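Local coordinates for protein cytochrome P450 (Bacillus megaterium, PDB 5L92) that is a cytochrome P450 that binds the steroid corticosterone in its heme pocket and probably acts as a monooxygenase on steroids, at residues W164-V169 and G243-T248; I251-Y256 and F391-K396. One frame throughout, in Å; residues are numbered along the deposited sequence.

Interaction 1 (W164-V169 and G243-T248); sequences WSDIIV and GNETTT. With HEM (protoporphyrin IX containing Fe), chain C; C0R (corticosterone), chain D.
The carboxylates of Asp166 and Glu245 meet at one corner, their planes turned 78° apart, with Asp166 OD1 2.5 Å from Glu245 OE2. The Glu245 group also lies against the side of helix 158-169: its OE2 is 3.2 Å from Ser165 C, while OE1 faces the methyl Val169 CG2 at 3.5 Å. The second segment is the broken middle of the long distal helix of P450s, where helix 229-245 gives way to helix 247-260 at the family's Gly-x-Glu-Thr signature; the first is the end of the F helix. The CA atoms come nearest at Ser165 and Asn244, and the side chains of the second segment bridge the rest of the way. A bend at chi2 (-64°) brings the Glu245 carboxylate up alongside the turn from Ser165 to Val169. Ser165 OG packs 3.5 Å from Asn244 CB but spends its hydrogen bond on Phe161 O, and the Asn244 amide is held by Leu240 O and Tyr140 OH. Asp166 OD2 forms a salt bridge with Lys162. An alanine in place of Glu245 would probably open a gap between Ser165 CB and Val169 CG2 and leave Asp166 OD1 without its close oxygen neighbour. Beyond this contact both segments reach bound groups. Ile168 CG2 rests 3.6 Å from corticosterone C15, at the end of the steroid remote from the metal. Thr246 stands on the steroid's side of the heme; its OG1 is hydrogen-bonded to Ala242 O across the break, as in the oxygen-binding groove of relatives, and lies 3.1 Å from heme CHC. Its methyl, Thr246 CG2, sits 3.8 Å from steroid C3, the carbon whose ketone oxygen O1 ligates the heme iron.

Interaction 2 (I251-Y256 and F391-K396); sequences ISNTIY and FVYGLK. With C0R (corticosterone), chain D.
Tyr393, Gly394 and Leu395 meet Asn253 and Tyr256 of helix 247-260, while the earlier residues of 391-396 line the steroid pocket. Phe391, first in order, turns one ring face to corticosterone: methyl C18 sits over the ring centre, 3.6 Å above the plane, a CH-pi geometry, and Phe391 CB is 3.3 Å from steroid O2. Val392 follows with CG1 4.1 Å from the steroid methyl C19. At Tyr393 the helix is reached: Asn253 ND2 gives Tyr393 O a weak hydrogen bond of 3.3 Å and 160°, the stronger amide partner being Arg286 O. The Tyr393 ring, 69° from the Asn253 amide plane, stacks with Phe23, and its hydroxyl bonds to Phe23 O and Arg286 NH1. Gly394 is almost fully extended, its CA 3.7 Å from Asn253 OD1. Leu395 N is too far from that oxygen to bond directly, so a water bridges them, donating to Asn253 OD1 at 2.6 Å and accepting from Leu395 N at 2.7 Å. Leu395 CD1 then packs on Tyr256 CD2 at 3.7 Å. In the fold this is the loop between strands 377-378 and 399-401, where P450s commonly have a substrate recognition region. It passes beside helix 247-260, whose residues also pack on helices 134-139, 275-285 and 355-372.

Both contacts are buried, their centres about 12 Å apart. The second segment of interaction 1 runs from the end of helix 229-245 into helix 247-260, which interaction 2 uses further along; the touching residues of interaction 1 lie before the break. Interaction 1 joins two helices through acidic side chains set against apolar carbon; interaction 2 ties a helix to an irregular loop through an amide, a water and one apolar pair. They also touch directly, since Glu245 O is 3.4 Å from Val392 CG1. Both reach corticosterone, with Ile168 and Thr246 contributing from the helical contact and Phe391 from the loop, whereas the Asn253 and Tyr256 end of interaction 2 lies away from the annotated sites.

Interaction 1 (W164-V169 and G243-T248)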
# COMPACT_ATOMS: atom_id res chain seq x y z
N TRP A 164 -6.43 10.47 -10.15
CA TRP A 164 -5.54 11.24 -9.29
C TRP A 164 -4.58 10.33 -8.56
O TRP A 164 -3.38 10.62 -8.47
CB TRP A 164 -6.32 12.07 -8.26
CG TRP A 164 -6.99 13.25 -8.79
CD1 TRP A 164 -6.58 14.04 -9.81
CD2 TRP A 164 -8.21 13.81 -8.30
NE1 TRP A 164 -7.47 15.05 -10.00
CE2 TRP A 164 -8.49 14.94 -9.08
CE3 TRP A 164 -9.10 13.46 -7.27
CZ2 TRP A 164 -9.64 15.73 -8.89
CZ3 TRP A 164 -10.23 14.24 -7.07
CH2 TRP A 164 -10.49 15.37 -7.88
N SER A 165 -5.10 9.22 -8.03
CA SER A 165 -4.28 8.33 -7.21
C SER A 165 -3.24 7.63 -8.05
O SER A 165 -2.10 7.50 -7.61
CB SER A 165 -5.15 7.31 -6.46
OG SER A 165 -5.99 7.91 -5.51
N ASP A 166 -3.61 7.17 -9.26
CA ASP A 166 -2.61 6.52 -10.11
C ASP A 166 -1.50 7.50 -10.46
O ASP A 166 -0.33 7.16 -10.38
CB ASP A 166 -3.24 5.94 -11.39
CG ASP A 166 -4.20 4.75 -11.12
OD1 ASP A 166 -4.17 4.15 -10.02
OD2 ASP A 166 -5.01 4.44 -12.03
N ILE A 167 -1.85 8.75 -10.78
CA ILE A 167 -0.81 9.74 -11.08
C ILE A 167 0.15 9.88 -9.89
O ILE A 167 1.37 9.81 -10.06
CB ILE A 167 -1.45 11.08 -11.46
CG1 ILE A 167 -2.07 10.95 -12.85
CG2 ILE A 167 -0.40 12.23 -11.36
CD1 ILE A 167 -2.87 12.17 -13.31
N ILE A 168 -0.40 10.06 -8.68
CA ILE A 168 0.44 10.32 -7.51
C ILE A 168 1.41 9.16 -7.26
O ILE A 168 2.56 9.39 -6.88
CB ILE A 168 -0.42 10.60 -6.26
CG1 ILE A 168 -1.18 11.92 -6.41
CG2 ILE A 168 0.47 10.70 -5.03
CD1 ILE A 168 -0.28 13.15 -6.60
N VAL A 169 0.98 7.90 -7.43
CA VAL A 169 1.92 6.80 -7.16
C VAL A 169 2.70 6.39 -8.41
O VAL A 169 3.60 5.53 -8.33
CB VAL A 169 1.23 5.56 -6.53
CG1 VAL A 169 0.54 5.92 -5.19
CG2 VAL A 169 0.28 4.89 -7.49
N GLY A 243 -6.82 4.15 -0.16
CA GLY A 243 -8.03 3.44 -0.55
C GLY A 243 -8.08 3.05 -2.02
O GLY A 243 -8.98 2.29 -2.40
N ASN A 244 -7.15 3.56 -2.83
CA ASN A 244 -7.10 3.30 -4.25
C ASN A 244 -5.90 2.46 -4.69
O ASN A 244 -5.83 2.09 -5.86
CB ASN A 244 -7.06 4.63 -5.02
CG ASN A 244 -8.45 5.25 -5.20
OD1 ASN A 244 -9.08 5.11 -6.25
ND2 ASN A 244 -8.91 5.95 -4.18
N GLU A 245 -4.95 2.17 -3.82
CA GLU A 245 -3.61 1.81 -4.30
C GLU A 245 -2.87 0.77 -3.47
O GLU A 245 -1.69 0.53 -3.76
CB GLU A 245 -2.70 3.08 -4.36
CG GLU A 245 -3.15 4.22 -5.29
CD GLU A 245 -3.17 3.84 -6.77
OE1 GLU A 245 -2.50 2.87 -7.16
OE2 GLU A 245 -3.86 4.52 -7.55
N THR A 246 -3.47 0.21 -2.41
CA THR A 246 -2.78 -0.75 -1.54
C THR A 246 -3.51 -2.07 -1.45
O THR A 246 -3.09 -3.06 -2.06
CB THR A 246 -2.60 -0.15 -0.14
OG1 THR A 246 -3.89 0.16 0.39
CG2 THR A 246 -1.76 1.10 -0.17
N THR A 247 -4.62 -2.13 -0.69
CA THR A 247 -5.37 -3.36 -0.49
C THR A 247 -5.74 -4.02 -1.80
O THR A 247 -5.77 -5.27 -1.88
CB THR A 247 -6.63 -3.08 0.34
OG1 THR A 247 -6.23 -2.57 1.61
CG2 THR A 247 -7.45 -4.33 0.55
N THR A 248 -6.03 -3.23 -2.84
CA THR A 248 -6.30 -3.84 -4.14
C THR A 248 -5.19 -4.80 -4.55
O THR A 248 -5.47 -5.88 -5.08
CB THR A 248 -6.49 -2.76 -5.20
OG1 THR A 248 -6.80 -3.41 -6.43
CG2 THR A 248 -5.21 -1.81 -5.39
CHA HEM C . 1.57 3.80 6.36
CHB HEM C . 1.55 -0.26 3.64
CHC HEM C . -3.25 -0.20 3.42
CHD HEM C . -3.17 4.07 5.69
C1A HEM C . 1.96 2.65 5.68
C2A HEM C . 3.31 2.15 5.60
C3A HEM C . 3.31 1.05 4.84
C4A HEM C . 1.95 0.79 4.43
CMA HEM C . 4.53 0.18 4.49
CAA HEM C . 4.56 2.80 6.26
CBA HEM C . 4.94 4.14 5.62
CGA HEM C . 6.31 4.60 6.02
O1A HEM C . 6.88 4.10 7.01
O2A HEM C . 6.89 5.46 5.35
C1B HEM C . 0.26 -0.65 3.36
C2B HEM C . -0.18 -1.90 2.74
C3B HEM C . -1.52 -1.85 2.68
C4B HEM C . -1.95 -0.59 3.24
CMB HEM C . 0.76 -3.04 2.30
CAB HEM C . -2.53 -2.89 2.17
CBB HEM C . -2.26 -4.21 2.10
C1C HEM C . -3.65 0.97 4.03
C2C HEM C . -5.00 1.46 4.10
C3C HEM C . -4.97 2.62 4.74
C4C HEM C . -3.61 2.94 5.05
CMC HEM C . -6.29 0.75 3.59
CAC HEM C . -6.24 3.44 4.98
CBC HEM C . -6.60 3.77 6.21
C1D HEM C . -1.89 4.38 6.07
C2D HEM C . -1.51 5.59 6.77
C3D HEM C . -0.18 5.53 6.97
C4D HEM C . 0.29 4.28 6.39
CMD HEM C . -2.52 6.70 7.15
CAD HEM C . 0.74 6.56 7.68
CBD HEM C . 0.92 6.21 9.17
CGD HEM C . 1.92 7.09 9.89
O1D HEM C . 1.88 7.18 11.13
O2D HEM C . 2.81 7.71 9.24
NA HEM C . 1.13 1.81 4.96
NB HEM C . -0.85 0.12 3.63
NC HEM C . -2.82 1.91 4.61
ND HEM C . -0.77 3.63 5.83
FE HEM C . -0.88 1.82 4.83
C1 C0R D . 2.05 4.12 1.07
C2 C0R D . 1.31 3.02 1.86
C3 C0R D . -0.16 3.41 2.37
C4 C0R D . -0.93 4.54 1.52
C5 C0R D . -0.18 5.29 0.43
C6 C0R D . -0.95 6.35 -0.46
C7 C0R D . -0.07 7.72 -0.53
C8 C0R D . 1.36 7.45 -0.95
C9 C0R D . 2.09 6.34 -0.08
C10 C0R D . 1.32 4.99 0.11
C11 C0R D . 3.61 6.21 -0.59
C12 C0R D . 4.36 7.68 -0.63
C13 C0R D . 3.65 8.72 -1.48
C14 C0R D . 2.09 8.81 -0.97
C15 C0R D . 1.56 9.73 -1.77
C16 C0R D . 2.73 10.83 -1.91
C17 C0R D . 4.08 9.99 -1.30
C18 C0R D . 3.72 8.33 -2.99
C19 C0R D . 1.21 4.20 -1.22
C20 C0R D . 5.39 10.42 -2.02
C21 C0R D . 6.70 10.66 -1.26
O1 C0R D . -0.79 2.88 3.27
O2 C0R D . 3.66 5.66 -1.80
O3 C0R D . 5.38 10.58 -3.23
O4 C0R D . 7.72 10.83 -2.23

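Interaction 2 (I251-Y256 and F391-K396)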
# COMPACT_ATOMS: atom_id res chain seq x y z
N ILE A 251 -5.01 -8.17 -2.50
CA ILE A 251 -6.03 -9.14 -2.93
C ILE A 251 -5.64 -9.78 -4.26
O ILE A 251 -5.63 -11.01 -4.40
CB ILE A 251 -7.41 -8.46 -3.02
CG1 ILE A 251 -7.82 -7.93 -1.64
CG2 ILE A 251 -8.49 -9.46 -3.55
CD1 ILE A 251 -9.09 -7.10 -1.61
N SER A 252 -5.34 -8.94 -5.25
CA SER A 252 -4.93 -9.42 -6.56
C SER A 252 -3.65 -10.24 -6.49
O SER A 252 -3.55 -11.30 -7.12
CB SER A 252 -4.74 -8.23 -7.50
OG SER A 252 -6.00 -7.77 -7.89
N ASN A 253 -2.67 -9.77 -5.73
CA ASN A 253 -1.41 -10.52 -5.60
C ASN A 253 -1.63 -11.87 -4.94
O ASN A 253 -0.89 -12.81 -5.23
CB ASN A 253 -0.37 -9.74 -4.77
CG ASN A 253 0.21 -8.55 -5.52
OD1 ASN A 253 -0.14 -8.32 -6.67
ND2 ASN A 253 1.07 -7.77 -4.85
N THR A 254 -2.60 -11.96 -4.01
CA THR A 254 -2.90 -13.23 -3.38
C THR A 254 -3.43 -14.21 -4.41
O THR A 254 -3.00 -15.36 -4.47
CB THR A 254 -3.93 -13.09 -2.25
OG1 THR A 254 -3.35 -12.43 -1.13
CG2 THR A 254 -4.39 -14.47 -1.78
N ILE A 255 -4.37 -13.75 -5.22
CA ILE A 255 -4.91 -14.57 -6.29
C ILE A 255 -3.79 -14.98 -7.23
O ILE A 255 -3.72 -16.14 -7.67
CB ILE A 255 -6.03 -13.83 -7.04
CG1 ILE A 255 -7.24 -13.58 -6.11
CG2 ILE A 255 -6.47 -14.58 -8.28
CD1 ILE A 255 -7.92 -14.78 -5.70
N TYR A 256 -2.89 -14.05 -7.54
CA TYR A 256 -1.75 -14.38 -8.39
C TYR A 256 -0.91 -15.49 -7.76
O TYR A 256 -0.52 -16.44 -8.45
CB TYR A 256 -0.89 -13.16 -8.67
CG TYR A 256 0.18 -13.47 -9.70
CD1 TYR A 256 1.42 -13.96 -9.31
CD2 TYR A 256 -0.08 -13.33 -11.05
CE1 TYR A 256 2.38 -14.27 -10.23
CE2 TYR A 256 0.85 -13.65 -11.97
CZ TYR A 256 2.09 -14.12 -11.56
OH TYR A 256 3.03 -14.44 -12.49
N PHE A 391 6.42 3.06 -5.94
CA PHE A 391 5.75 3.17 -4.67
C PHE A 391 4.80 2.00 -4.39
O PHE A 391 4.57 1.67 -3.21
CB PHE A 391 4.97 4.49 -4.60
CG PHE A 391 5.82 5.72 -4.63
CD1 PHE A 391 6.72 6.00 -3.62
CD2 PHE A 391 5.68 6.64 -5.67
CE1 PHE A 391 7.48 7.18 -3.64
CE2 PHE A 391 6.43 7.81 -5.71
CZ PHE A 391 7.32 8.09 -4.70
N VAL A 392 4.26 1.34 -5.43
CA VAL A 392 3.40 0.18 -5.23
C VAL A 392 3.81 -0.96 -6.16
O VAL A 392 4.44 -0.76 -7.20
CB VAL A 392 1.90 0.51 -5.40
CG1 VAL A 392 1.50 1.56 -4.40
CG2 VAL A 392 1.58 0.96 -6.82
N TYR A 393 3.42 -2.17 -5.77
CA TYR A 393 3.85 -3.38 -6.44
C TYR A 393 2.60 -4.24 -6.69
O TYR A 393 1.93 -4.68 -5.75
CB TYR A 393 4.89 -4.11 -5.58
CG TYR A 393 5.21 -5.49 -6.10
CD1 TYR A 393 6.16 -5.69 -7.07
CD2 TYR A 393 4.54 -6.61 -5.61
CE1 TYR A 393 6.46 -6.99 -7.56
CE2 TYR A 393 4.83 -7.90 -6.08
CZ TYR A 393 5.80 -8.07 -7.06
OH TYR A 393 6.06 -9.35 -7.54
N GLY A 394 2.24 -4.41 -7.95
CA GLY A 394 1.01 -5.12 -8.21
C GLY A 394 0.78 -5.20 -9.69
O GLY A 394 1.63 -4.82 -10.50
N LEU A 395 -0.39 -5.72 -10.04
CA LEU A 395 -0.79 -5.87 -11.42
C LEU A 395 -1.92 -4.91 -11.77
O LEU A 395 -2.78 -4.62 -10.95
CB LEU A 395 -1.24 -7.30 -11.68
CG LEU A 395 -0.18 -8.32 -11.32
CD1 LEU A 395 -0.76 -9.71 -11.53
CD2 LEU A 395 1.10 -8.14 -12.17
N LYS A 396 -1.93 -4.46 -13.02
CA LYS A 396 -2.97 -3.57 -13.49
C LYS A 396 -4.26 -4.30 -13.85
O LYS A 396 -5.34 -3.69 -13.84
CB LYS A 396 -2.46 -2.81 -14.71
CG LYS A 396 -1.14 -2.01 -14.42
CD LYS A 396 -0.44 -1.55 -15.69
CE LYS A 396 -1.36 -0.75 -16.58
NZ LYS A 396 -2.10 0.31 -15.83
C1 C0R D . 2.05 4.12 1.07
C2 C0R D . 1.31 3.02 1.86
C3 C0R D . -0.16 3.41 2.37
C4 C0R D . -0.93 4.54 1.52
C5 C0R D . -0.18 5.29 0.43
C6 C0R D . -0.95 6.35 -0.46
C7 C0R D . -0.07 7.72 -0.53
C8 C0R D . 1.36 7.45 -0.95
C9 C0R D . 2.09 6.34 -0.08
C10 C0R D . 1.32 4.99 0.11
C11 C0R D . 3.61 6.21 -0.59
C12 C0R D . 4.36 7.68 -0.63
C13 C0R D . 3.65 8.72 -1.48
C14 C0R D . 2.09 8.81 -0.97
C15 C0R D . 1.56 9.73 -1.77
C16 C0R D . 2.73 10.83 -1.91
C17 C0R D . 4.08 9.99 -1.30
C18 C0R D . 3.72 8.33 -2.99
C19 C0R D . 1.21 4.20 -1.22
C20 C0R D . 5.39 10.42 -2.02
C21 C0R D . 6.70 10.66 -1.26
O1 C0R D . -0.79 2.88 3.27
O2 C0R D . 3.66 5.66 -1.80
O3 C0R D . 5.38 10.58 -3.23
O4 C0R D . 7.72 10.83 -2.23
O HOH W 1 -1.78 -6.79 -8.00